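Long-range contacts in endo-1,4-beta-xylanase C (Paenibacillus barcinonensis, PDB 4XUQ), which hydrolyses internal beta-1,4-xylosidic linkages in xylans, this chain being one of its carbohydrate-binding (CBM22) modules, here with xylose units bound: residues G95-E100 against S140-Y145; M112-T117 against K124-D129; A82-G87 against T116-G121. All coordinates share one frame; numbering follows the deposited sequence.

Contact 1 of 3, residues G95-E100 against S140-Y145; sequences GSLEKE and SGLRMY. With XYP (beta-D-xylopyranose), chain D.
Glu98 and Arg143 face each other as an antiparallel hydrogen-bonded pair, and their side chains continue the pairing above the sheet. Glu98 OE2 takes Arg143 NH1 at 2.8 Å through its anti lone pair, with the carboxylate turned 81° from the guanidinium plane. Arg143 NH2 makes a second, weaker salt bridge to Glu100 OE1, so one cation joins two acids; a bend at chi2 (114°) carries its guanidinium toward the partner strand. Glu100 OE2 in turn accepts from Ser140 OG at 2.7 Å. A classic beta bulge lies below: Ser140 N and Gly141 N both approach Glu100 O from the same face of its carbonyl plane. A methionine in place of Arg143 would probably leave Glu98 OE2 and Glu100 OE1 without their shared cation.

Packing is tight at Tyr145, whose ring lies over Ser96 CB, 3.6 Å from CB to the ring centroid, a CH-pi contact 21° off the normal, while Tyr145 OH donates to O2 of a bound xylose at 2.9 Å. It is also close on the sheet face carrying Leu97, Lys99 and Leu142, where Leu142 CD1 lies 3.2 Å from Lys99 CG; Leu97 CD1 is looser, 4.1 Å from Leu142 CD1. By contrast, solvent enters at the acidic end, where a water donates to Glu100 OE1 and accepts from Arg143 NH1.

This pair forms the middle of a four-stranded antiparallel sheet, the sheet that carries the bound xylose, consistent with a xylan-binding face of the beta-sandwich. Strand 63-65 flanks 139-147 and supplies Glu65 to Arg143 NE; strand 109-119 flanks 90-101, and Arg31 salt-bridges Glu98 OE1 and makes a cation-pi contact with Tyr145.

Contact 2 of 3, residues M112-T117 against K124-D129; sequences MFASTT and KKIEAD
Thr116 and Ile126 meet through their first torsions: chi1 of 67° sets Thr116 OG1 between its own backbone N and carbonyl carbon, and chi1 of -66° puts Ile126 CG1 opposite its carbonyl carbon, which brings CG1 to 3.4 Å from OG1. The two strands belong to different sheets of the beta-sandwich, 109-119 at the margin of one and 124-131 in the other, so this is a sheet-to-sheet contact along the sandwich edge. The geometry agrees: no backbone hydrogen bond joins the segments, their axes come no nearer than 6.0 Å, and they run at 150°.

Ile126 reaches across with both branches. While CG1 touches Thr116, CG2 packs on Ala114 CB at 3.6 Å, and Ala114 CB also approaches Glu127 O. Thr116 OG1, buried here beside aliphatic carbons, has no hydrogen-bonding partner in the model. Further along, Ala128 CB sits at the edge of the Phe113 ring, 3.9 Å from CD1, and close to Phe113 O. Phe113 and Ala114 both face Gly95 in a classic beta bulge, which lets these consecutive residues both point toward strand 124-131. Behind Ile126 lie Phe80 and Ala82 of strand 75-83.

At the other end, the extended chain of Lys124 passes Thr116 CB and its NZ donates to Thr117 O at 2.8 Å.

Contact 3 of 3, residues A82-G87 against T116-G121; sequences AMYDEG and TTLNKG
Gly121 N donates to Tyr84 O across 2.7 Å with an N-H...O angle of 168°, in the carbonyl plane, where the touching parts run 74° apart; this is a turn meeting a strand's exit, not a ladder. Positive phi at Gly121 suits a glycine. A water accepts from Tyr84 N and lies within donating distance of Asn119 O, 2.9 Å away.

Above this, the Tyr84 ring reaches back over the turn. Lys120 CA sits over its face, 4.0 Å from the centroid in a CH-pi contact, and Leu118 CB packs against Tyr84 CE1. The phenol oxygen finds its partner in Pro88 O.

In the beta-sandwich these residues tie the ends of strands from opposite sheets, 75-83 and 109-119. Leu118 points into the space between them: its CD2 lies 3.9 Å from Ala82 CB and nearer still to Ala82 O, with Ile93 also against it. Met83 CG lies against the backbone carbonyl of Gly121.

On the solvent side Lys120 stretches past Asp85 and Glu86, its CG anti to the backbone N (chi1 -175°) and its chain bent at chi3, until NZ donates to Gly87 O at 2.9 Å.

Overall arrangement
Strand 109-119 connects the set: contacts 2 and 3 share its Thr116 and Thr117, and Gly95 of contact 1 probably hydrogen-bonds Phe113 and Ala114 of contact 2. Contact 1 lies within the four-stranded sheet, whereas contacts 2 and 3 join that sheet to neighbouring strands 124-131 and 75-83 of the other, where Lys124 O probably accepts from Ala82 N. Centres of contacts 1 and 2 are 15 Å apart, 2 and 3 14 Å, 1 and 3 23 Å. Along the chain contact 2 nests inside the loop closed by contact 1, while contacts 1 and 3 alternate. The sheet that carries the bound xylose is thus joined to the opposite sheet within one carbohydrate-binding module.

Contact 1 of 3, residues G95-E100 against S140-Y145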
# COMPACT_ATOMS: atom_id res chain seq x y z
N GLY A 95 4.80 0.52 -4.06
CA GLY A 95 4.23 1.30 -2.97
C GLY A 95 3.94 2.67 -3.55
O GLY A 95 4.83 3.26 -4.19
N SER A 96 2.73 3.15 -3.33
CA SER A 96 2.26 4.41 -3.92
C SER A 96 1.55 5.30 -2.90
O SER A 96 1.17 4.83 -1.83
CB SER A 96 1.29 4.11 -5.06
OG SER A 96 2.00 3.44 -6.11
N LEU A 97 1.43 6.57 -3.27
CA LEU A 97 0.73 7.58 -2.49
C LEU A 97 -0.44 8.12 -3.27
O LEU A 97 -0.29 8.37 -4.49
CB LEU A 97 1.67 8.71 -2.16
CG LEU A 97 2.97 8.42 -1.48
CD1 LEU A 97 3.75 9.69 -1.32
CD2 LEU A 97 2.74 7.75 -0.16
N GLU A 98 -1.59 8.27 -2.62
CA GLU A 98 -2.75 8.95 -3.15
C GLU A 98 -2.89 10.25 -2.40
O GLU A 98 -2.94 10.26 -1.14
CB GLU A 98 -3.98 8.09 -3.00
CG GLU A 98 -5.28 8.69 -3.49
CD GLU A 98 -6.46 7.78 -3.27
OE1 GLU A 98 -6.52 6.73 -3.90
OE2 GLU A 98 -7.29 8.05 -2.35
N LYS A 99 -2.89 11.33 -3.11
CA LYS A 99 -2.93 12.65 -2.54
C LYS A 99 -4.16 13.43 -2.94
O LYS A 99 -4.59 13.43 -4.10
CB LYS A 99 -1.70 13.46 -2.93
CG LYS A 99 -0.43 12.84 -2.37
CD LYS A 99 0.83 13.68 -2.63
CE LYS A 99 1.50 13.24 -3.90
NZ LYS A 99 2.88 13.85 -4.01
N GLU A 100 -4.71 14.13 -1.97
CA GLU A 100 -5.89 14.98 -2.15
C GLU A 100 -5.52 16.36 -1.68
O GLU A 100 -4.85 16.54 -0.65
CB GLU A 100 -7.02 14.42 -1.33
CG GLU A 100 -8.31 15.23 -1.32
CD GLU A 100 -9.18 14.85 -0.13
OE1 GLU A 100 -9.88 13.82 -0.33
OE2 GLU A 100 -9.12 15.51 0.97
N SER A 140 -4.77 17.79 1.77
CA SER A 140 -5.82 17.41 2.72
C SER A 140 -5.94 15.89 2.92
O SER A 140 -6.60 15.43 3.81
CB SER A 140 -7.17 18.00 2.28
OG SER A 140 -7.45 17.66 0.93
N GLY A 141 -5.30 15.10 2.07
CA GLY A 141 -5.18 13.65 2.24
C GLY A 141 -3.88 13.17 1.68
O GLY A 141 -3.40 13.67 0.64
N LEU A 142 -3.32 12.15 2.31
CA LEU A 142 -2.12 11.49 1.82
C LEU A 142 -2.22 10.07 2.27
O LEU A 142 -2.11 9.79 3.49
CB LEU A 142 -0.84 12.13 2.39
CG LEU A 142 0.48 11.55 1.92
CD1 LEU A 142 0.64 11.75 0.45
CD2 LEU A 142 1.66 12.20 2.58
N ARG A 143 -2.43 9.16 1.32
CA ARG A 143 -2.70 7.75 1.67
C ARG A 143 -1.64 6.89 1.05
O ARG A 143 -1.29 7.08 -0.12
CB ARG A 143 -4.09 7.33 1.21
CG ARG A 143 -5.19 8.27 1.71
CD ARG A 143 -5.85 9.03 0.62
NE ARG A 143 -6.72 10.06 1.12
CZ ARG A 143 -7.67 10.65 0.43
NH1 ARG A 143 -7.87 10.39 -0.87
NH2 ARG A 143 -8.37 11.63 1.00
N MET A 144 -1.12 5.97 1.81
CA MET A 144 -0.23 5.01 1.26
C MET A 144 -1.00 3.79 0.81
O MET A 144 -1.97 3.38 1.43
CB MET A 144 0.86 4.60 2.22
CG MET A 144 0.42 3.92 3.48
SD MET A 144 1.85 3.45 4.49
CE MET A 144 2.71 2.32 3.34
N TYR A 145 -0.54 3.18 -0.28
CA TYR A 145 -1.15 1.95 -0.76
C TYR A 145 -0.15 1.09 -1.54
O TYR A 145 0.93 1.57 -1.92
CB TYR A 145 -2.41 2.22 -1.60
CG TYR A 145 -2.23 2.92 -2.93
CD1 TYR A 145 -2.15 4.31 -2.98
CD2 TYR A 145 -2.27 2.22 -4.12
CE1 TYR A 145 -2.02 4.98 -4.18
CE2 TYR A 145 -2.20 2.87 -5.34
CZ TYR A 145 -2.08 4.25 -5.38
OH TYR A 145 -1.93 4.95 -6.55
C1 XYP D . -3.82 5.21 -10.30
C2 XYP D . -2.70 4.16 -10.07
C3 XYP D . -1.38 4.88 -10.02
C4 XYP D . -1.22 5.77 -11.27
C5 XYP D . -2.42 6.69 -11.53
O2 XYP D . -2.97 3.49 -8.85
O3 XYP D . -0.30 3.93 -9.96
O4 XYP D . -0.03 6.52 -10.97
O5 XYP D . -3.58 5.91 -11.60
O HOH W 1 -10.46 11.74 -1.64

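Contact 2 of 3, residues M112-T117 against K124-D129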
# COMPACT_ATOMS: atom_id res chain seq x y z
N MET A 112 4.13 6.78 -7.41
CA MET A 112 4.81 5.58 -6.92
C MET A 112 6.02 6.01 -6.12
O MET A 112 6.78 6.83 -6.56
CB MET A 112 5.27 4.74 -8.08
CG MET A 112 5.77 3.36 -7.67
SD MET A 112 6.80 2.68 -8.99
CE MET A 112 5.62 2.77 -10.39
N PHE A 113 6.17 5.52 -4.92
CA PHE A 113 7.35 5.88 -4.14
C PHE A 113 8.40 4.78 -4.13
O PHE A 113 9.58 5.05 -3.93
CB PHE A 113 7.01 6.35 -2.70
CG PHE A 113 6.41 5.29 -1.81
CD1 PHE A 113 7.22 4.35 -1.17
CD2 PHE A 113 5.04 5.26 -1.58
CE1 PHE A 113 6.67 3.39 -0.32
CE2 PHE A 113 4.47 4.30 -0.74
CZ PHE A 113 5.29 3.37 -0.09
N ALA A 114 7.98 3.54 -4.39
CA ALA A 114 8.94 2.44 -4.46
C ALA A 114 8.32 1.24 -5.17
O ALA A 114 7.13 1.17 -5.43
CB ALA A 114 9.37 2.03 -3.09
N SER A 115 9.20 0.31 -5.49
CA SER A 115 8.89 -0.82 -6.33
C SER A 115 9.96 -1.87 -6.07
O SER A 115 11.16 -1.55 -6.02
CB SER A 115 9.01 -0.36 -7.78
OG SER A 115 8.68 -1.36 -8.68
N THR A 116 9.54 -3.12 -5.94
CA THR A 116 10.45 -4.24 -5.94
C THR A 116 9.83 -5.40 -6.70
O THR A 116 8.60 -5.50 -6.86
CB THR A 116 10.89 -4.72 -4.52
OG1 THR A 116 9.75 -5.29 -3.84
CG2 THR A 116 11.42 -3.59 -3.68
N THR A 117 10.70 -6.29 -7.20
CA THR A 117 10.26 -7.55 -7.78
C THR A 117 10.28 -8.61 -6.72
O THR A 117 11.29 -8.86 -6.11
CB THR A 117 11.21 -8.01 -8.92
OG1 THR A 117 11.27 -7.01 -9.91
CG2 THR A 117 10.71 -9.29 -9.56
N LYS A 124 9.21 -9.64 1.02
CA LYS A 124 10.24 -8.70 0.66
C LYS A 124 9.83 -7.29 1.06
O LYS A 124 8.66 -6.96 1.02
CB LYS A 124 10.49 -8.81 -0.83
CG LYS A 124 11.89 -8.34 -1.23
CD LYS A 124 12.17 -8.70 -2.69
CE LYS A 124 13.30 -7.84 -3.24
NZ LYS A 124 13.56 -8.14 -4.69
N LYS A 125 10.83 -6.46 1.38
CA LYS A 125 10.57 -5.11 1.87
C LYS A 125 10.51 -4.11 0.72
O LYS A 125 11.31 -4.13 -0.19
CB LYS A 125 11.64 -4.74 2.86
CG LYS A 125 11.35 -3.46 3.62
CD LYS A 125 12.64 -3.11 4.37
CE LYS A 125 12.35 -2.34 5.61
NZ LYS A 125 13.64 -2.10 6.32
N ILE A 126 9.52 -3.22 0.78
CA ILE A 126 9.40 -2.11 -0.17
C ILE A 126 9.60 -0.86 0.70
O ILE A 126 8.92 -0.72 1.72
CB ILE A 126 7.99 -2.13 -0.80
CG1 ILE A 126 7.91 -3.42 -1.63
CG2 ILE A 126 7.73 -0.88 -1.65
CD1 ILE A 126 6.63 -4.16 -1.52
N GLU A 127 10.49 0.03 0.33
CA GLU A 127 10.74 1.19 1.18
C GLU A 127 11.29 2.38 0.40
O GLU A 127 11.89 2.23 -0.62
CB GLU A 127 11.72 0.82 2.32
CG GLU A 127 13.15 0.59 1.90
CD GLU A 127 14.10 0.23 3.06
OE1 GLU A 127 13.96 0.81 4.19
OE2 GLU A 127 15.00 -0.62 2.82
N ALA A 128 11.07 3.58 0.97
CA ALA A 128 11.64 4.82 0.41
C ALA A 128 11.40 5.97 1.37
O ALA A 128 10.50 5.90 2.23
CB ALA A 128 11.00 5.19 -0.93
N ASP A 129 12.17 7.03 1.20
CA ASP A 129 11.85 8.32 1.80
C ASP A 129 10.73 8.96 0.99
O ASP A 129 10.72 8.86 -0.22
CB ASP A 129 13.04 9.25 1.78
CG ASP A 129 13.98 9.02 2.91
OD1 ASP A 129 13.81 8.08 3.75
OD2 ASP A 129 14.93 9.84 3.02

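Contact 3 of 3, residues A82-G87 against T116-G121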
# COMPACT_ATOMS: atom_id res chain seq x y z
N ALA A 82 5.85 -7.27 1.70
CA ALA A 82 4.82 -7.80 0.84
C ALA A 82 5.20 -9.23 0.42
O ALA A 82 6.36 -9.56 0.41
CB ALA A 82 4.68 -6.93 -0.39
N MET A 83 4.17 -9.99 0.06
CA MET A 83 4.32 -11.37 -0.39
C MET A 83 3.09 -11.75 -1.21
O MET A 83 1.97 -11.28 -0.96
CB MET A 83 4.52 -12.33 0.78
CG MET A 83 4.83 -13.78 0.39
SD MET A 83 3.36 -14.81 0.22
CE MET A 83 2.90 -14.97 1.95
N TYR A 84 3.32 -12.54 -2.25
CA TYR A 84 2.23 -13.21 -2.96
C TYR A 84 2.61 -14.66 -3.14
O TYR A 84 3.77 -15.00 -3.21
CB TYR A 84 1.92 -12.54 -4.32
CG TYR A 84 2.91 -12.89 -5.38
CD1 TYR A 84 4.19 -12.36 -5.38
CD2 TYR A 84 2.60 -13.83 -6.38
CE1 TYR A 84 5.14 -12.75 -6.34
CE2 TYR A 84 3.53 -14.18 -7.36
CZ TYR A 84 4.78 -13.66 -7.34
OH TYR A 84 5.71 -14.02 -8.27
N ASP A 85 1.60 -15.51 -3.25
CA ASP A 85 1.86 -16.98 -3.32
C ASP A 85 1.00 -17.72 -4.34
O ASP A 85 0.77 -18.92 -4.17
CB ASP A 85 1.79 -17.66 -1.93
CG ASP A 85 0.40 -17.55 -1.25
OD1 ASP A 85 -0.61 -17.27 -1.92
OD2 ASP A 85 0.33 -17.75 0.02
N GLU A 86 0.56 -17.04 -5.39
CA GLU A 86 -0.06 -17.72 -6.52
C GLU A 86 0.18 -16.96 -7.82
O GLU A 86 0.43 -15.78 -7.82
CB GLU A 86 -1.55 -17.97 -6.24
CG GLU A 86 -2.46 -16.77 -6.43
CD GLU A 86 -3.91 -17.06 -6.03
OE1 GLU A 86 -4.13 -17.62 -4.94
OE2 GLU A 86 -4.83 -16.70 -6.80
N GLY A 87 0.14 -17.67 -8.92
CA GLY A 87 0.32 -17.08 -10.27
C GLY A 87 1.79 -17.14 -10.74
O GLY A 87 2.43 -18.18 -10.63
N THR A 116 9.54 -3.12 -5.94
CA THR A 116 10.45 -4.24 -5.94
C THR A 116 9.83 -5.40 -6.70
O THR A 116 8.60 -5.50 -6.86
CB THR A 116 10.89 -4.72 -4.52
OG1 THR A 116 9.75 -5.29 -3.84
CG2 THR A 116 11.42 -3.59 -3.68
N THR A 117 10.70 -6.29 -7.20
CA THR A 117 10.26 -7.55 -7.78
C THR A 117 10.28 -8.61 -6.72
O THR A 117 11.29 -8.86 -6.11
CB THR A 117 11.21 -8.01 -8.92
OG1 THR A 117 11.27 -7.01 -9.91
CG2 THR A 117 10.71 -9.29 -9.56
N LEU A 118 9.13 -9.22 -6.51
CA LEU A 118 9.01 -10.31 -5.57
C LEU A 118 9.03 -11.66 -6.28
O LEU A 118 8.55 -11.80 -7.41
CB LEU A 118 7.70 -10.24 -4.81
CG LEU A 118 7.64 -9.20 -3.69
CD1 LEU A 118 7.66 -7.84 -4.30
CD2 LEU A 118 6.33 -9.38 -2.99
N ASN A 119 9.54 -12.63 -5.55
CA ASN A 119 9.48 -14.04 -5.95
C ASN A 119 8.31 -14.68 -5.27
O ASN A 119 8.10 -14.50 -4.07
CB ASN A 119 10.74 -14.80 -5.53
CG ASN A 119 12.00 -14.19 -6.10
OD1 ASN A 119 12.94 -13.81 -5.37
ND2 ASN A 119 12.05 -14.06 -7.38
N LYS A 120 7.55 -15.44 -6.03
CA LYS A 120 6.39 -16.19 -5.45
C LYS A 120 6.73 -16.88 -4.11
O LYS A 120 7.77 -17.51 -3.98
CB LYS A 120 5.84 -17.21 -6.45
CG LYS A 120 4.59 -17.89 -5.91
CD LYS A 120 3.68 -18.36 -7.02
CE LYS A 120 4.31 -19.51 -7.76
NZ LYS A 120 3.25 -20.11 -8.64
N GLY A 121 5.93 -16.59 -3.10
CA GLY A 121 6.11 -17.12 -1.75
C GLY A 121 7.10 -16.45 -0.81
O GLY A 121 7.12 -16.78 0.34
O HOH W 2 6.05 -12.95 -2.80